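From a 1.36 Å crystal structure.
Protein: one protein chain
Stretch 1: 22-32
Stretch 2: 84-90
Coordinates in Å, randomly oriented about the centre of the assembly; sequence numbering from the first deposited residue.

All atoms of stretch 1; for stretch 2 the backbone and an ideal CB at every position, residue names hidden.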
# COMPACT_ATOMS: atom_id res chain seq x y z
N ALA A 22 24.70 6.96 5.74
CA ALA A 22 24.42 6.02 6.81
C ALA A 22 23.35 6.58 7.76
O ALA A 22 22.55 5.82 8.32
CB ALA A 22 25.71 5.67 7.57
N ALA A 23 23.31 7.90 7.94
CA ALA A 23 22.30 8.55 8.76
C ALA A 23 20.92 8.65 8.11
O ALA A 23 19.90 8.78 8.80
CB ALA A 23 22.79 9.94 9.18
N THR A 24 20.86 8.62 6.78
CA THR A 24 19.58 8.71 6.09
C THR A 24 18.98 7.32 5.79
O THR A 24 17.79 7.19 5.53
CB THR A 24 19.70 9.51 4.78
OG1 THR A 24 20.61 8.86 3.89
CG2 THR A 24 20.21 10.92 5.07
N ALA A 25 19.81 6.28 5.85
CA ALA A 25 19.34 4.91 5.58
C ALA A 25 18.15 4.51 6.45
O ALA A 25 17.23 3.88 5.95
CB ALA A 25 20.49 3.93 5.73
N PRO A 26 18.11 4.92 7.73
CA PRO A 26 16.95 4.51 8.53
C PRO A 26 15.60 5.12 8.09
O PRO A 26 14.55 4.64 8.54
CB PRO A 26 17.31 4.97 9.95
CG PRO A 26 18.81 5.11 9.95
CD PRO A 26 19.15 5.55 8.56
N LEU A 27 15.61 6.14 7.24
CA LEU A 27 14.36 6.63 6.64
C LEU A 27 13.62 5.58 5.84
O LEU A 27 12.43 5.72 5.57
CB LEU A 27 14.64 7.83 5.73
CG LEU A 27 15.07 9.14 6.37
CD1 LEU A 27 15.54 10.11 5.31
CD2 LEU A 27 13.93 9.75 7.18
N TYR A 28 14.33 4.53 5.45
CA TYR A 28 13.75 3.47 4.63
C TYR A 28 13.34 2.25 5.43
O TYR A 28 12.79 1.31 4.86
CB TYR A 28 14.76 3.03 3.57
CG TYR A 28 15.08 4.07 2.51
CD1 TYR A 28 16.03 5.07 2.73
CD2 TYR A 28 14.48 4.02 1.27
CE1 TYR A 28 16.33 6.01 1.74
CE2 TYR A 28 14.77 4.95 0.29
CZ TYR A 28 15.69 5.93 0.52
OH TYR A 28 15.94 6.83 -0.49
N ASN A 29 13.60 2.22 6.74
CA ASN A 29 13.22 1.05 7.54
C ASN A 29 12.78 1.42 8.95
O ASN A 29 11.60 1.42 9.24
CB ASN A 29 14.31 -0.06 7.50
CG ASN A 29 15.74 0.46 7.63
OD1 ASN A 29 16.08 1.19 8.56
ND2 ASN A 29 16.59 0.01 6.71
N ARG A 30 13.73 1.76 9.81
CA ARG A 30 13.42 2.11 11.18
C ARG A 30 12.28 3.13 11.30
O ARG A 30 11.40 3.00 12.15
CB ARG A 30 14.69 2.65 11.86
CG ARG A 30 14.52 3.02 13.30
CD ARG A 30 15.86 3.40 13.91
NE ARG A 30 15.73 3.69 15.34
CZ ARG A 30 16.74 3.74 16.19
NH1 ARG A 30 17.98 3.52 15.79
NH2 ARG A 30 16.50 4.01 17.47
N ALA A 31 12.29 4.14 10.44
CA ALA A 31 11.26 5.16 10.47
C ALA A 31 9.84 4.61 10.31
O ALA A 31 8.91 5.10 10.95
CB ALA A 31 11.53 6.19 9.41
N TRP A 32 9.71 3.57 9.49
CA TRP A 32 8.42 2.98 9.12
C TRP A 32 8.01 1.81 10.01
O TRP A 32 6.89 1.30 9.89
CB TRP A 32 8.49 2.49 7.67
CG TRP A 32 8.59 3.60 6.66
CD1 TRP A 32 9.74 4.07 6.08
CD2 TRP A 32 7.52 4.38 6.12
NE1 TRP A 32 9.44 5.12 5.24
CE2 TRP A 32 8.09 5.32 5.23
CE3 TRP A 32 6.14 4.40 6.33
CZ2 TRP A 32 7.31 6.26 4.54
CZ3 TRP A 32 5.37 5.32 5.64
CH2 TRP A 32 5.96 6.23 4.75
N UNK A 84 9.04 12.87 12.01
CA UNK A 84 10.03 13.43 12.92
C UNK A 84 11.44 12.98 12.56
O UNK A 84 12.39 13.76 12.70
CB UNK A 84 9.71 13.03 14.36
N UNK A 85 11.62 11.75 12.08
CA UNK A 85 12.95 11.38 11.56
C UNK A 85 13.39 12.23 10.36
O UNK A 85 14.55 12.64 10.25
CB UNK A 85 12.95 9.90 11.16
N UNK A 86 12.47 12.47 9.44
CA UNK A 86 12.74 13.34 8.30
C UNK A 86 13.18 14.72 8.80
O UNK A 86 14.17 15.29 8.30
CB UNK A 86 11.51 13.46 7.40
N UNK A 87 12.45 15.26 9.76
CA UNK A 87 12.80 16.58 10.31
C UNK A 87 14.19 16.57 10.95
O UNK A 87 14.97 17.51 10.78
CB UNK A 87 11.76 17.02 11.34
N UNK A 88 14.52 15.48 11.64
CA UNK A 88 15.83 15.36 12.27
C UNK A 88 16.94 15.29 11.23
O UNK A 88 18.00 15.91 11.40
CB UNK A 88 15.88 14.12 13.17
N UNK A 89 16.72 14.54 10.15
CA UNK A 89 17.69 14.49 9.05
C UNK A 89 17.91 15.87 8.44
O UNK A 89 19.04 16.28 8.21
CB UNK A 89 17.22 13.51 7.97
N UNK A 90 16.83 16.61 8.17
CA UNK A 90 16.96 17.93 7.58
C UNK A 90 17.78 18.83 8.51
O UNK A 90 18.67 19.56 8.06
CB UNK A 90 15.58 18.54 7.31

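Backbone angles throughout 84-90 are helical (phi -57° to -71°, psi -35° to -47°), so every position suits a residue that tolerates a helix, and the direction of CA-to-CB decides which positions meet stretch 1.

At position 84 the ideal CB has nothing of stretch 1 within 5.5 Å. The contact sets no preference here. The deposited residue is Thr84, with chi1 in p; its OG1, the nearest side-chain atom, is still 7.6 Å from Ala31 O.

Position 85 is the most constrained. CA-to-CB points toward stretch 1, and the ideal CB lies 4.1 Å from Leu27 CD2 and 4.3 Å from Ala31 CB. Beyond it, Pro26, Leu27 and Ala31 offer a largely apolar surface, with the aliphatic part of Arg30 at its margin. A flexible, unbranched apolar chain would suit, as might leucine. The residue is Met85, which covers its neighbours with chi1 t, chi2 t and chi3 m. The two t angles extend the chain, carrying SD to 3.7 Å from Leu27 N, 3.8 Å from Pro26 CB and 3.8 Å from Ala31 CB. Its CG packs 3.7 Å from Leu27 CD2, and the m turn at chi3 leaves CE 4.2 Å from Arg30 CG.

At position 86 CA-to-CB runs sideways, and the ideal CB is 4.4 Å from Leu27 CD2. A small side chain is enough to make this contact, though a larger one directed elsewhere is not excluded by what is visible. Ala86 is deposited: its CB lies 4.5 Å from Leu27 CD2, while its backbone N comes closer, at 3.8 Å from the same methyl.

Positions 87 and 88 also have ideal CB atoms with no stretch 1 atom within 5.5 Å, so polar or apolar residues would serve equally. They are Asn87 and Ser88, both with chi1 in m and neither in contact with stretch 1.

Position 89 lies one helical turn after 85, consistent with the 2.9 Å hydrogen bond from its N to O of residue 85, and again points toward stretch 1. The ideal CB stands 4.6 Å from Leu27 CD1 and 4.9 Å from Thr24 CG2, a spacing that favours a medium-sized apolar group such as valine, isoleucine or leucine. It is Val89, chi1 t: CG1 approaches Thr24 CG2 at 3.9 Å, and CG2 lies 4.1 Å from Leu27 CD1 and 4.2 Å from Ala23 O.

Position 90 is out of reach, leaving the choice open; Ile90 is deposited. No hydrogen bond crosses between the stretches.

Stretch 2, residues 84-90: TMANSVI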
# COMPACT_ATOMS: atom_id res chain seq x y z
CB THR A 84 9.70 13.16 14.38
OG1 THR A 84 9.68 11.77 14.60
CG2 THR A 84 8.35 13.74 14.76
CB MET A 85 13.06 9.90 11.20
CG MET A 85 14.50 9.53 10.87
SD MET A 85 14.80 7.82 10.42
CE MET A 85 14.32 7.01 11.92
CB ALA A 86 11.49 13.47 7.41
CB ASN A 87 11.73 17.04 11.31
CG ASN A 87 10.40 17.29 10.66
OD1 ASN A 87 10.29 17.40 9.43
ND2 ASN A 87 9.37 17.41 11.48
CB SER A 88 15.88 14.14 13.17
OG SER A 88 15.09 14.33 14.32
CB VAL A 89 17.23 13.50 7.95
CG1 VAL A 89 18.02 13.68 6.66
CG2 VAL A 89 17.35 12.09 8.46
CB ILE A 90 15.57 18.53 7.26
CG1 ILE A 90 14.88 17.73 6.14
CG2 ILE A 90 15.67 19.99 6.85
CD1 ILE A 90 13.39 18.00 6.05
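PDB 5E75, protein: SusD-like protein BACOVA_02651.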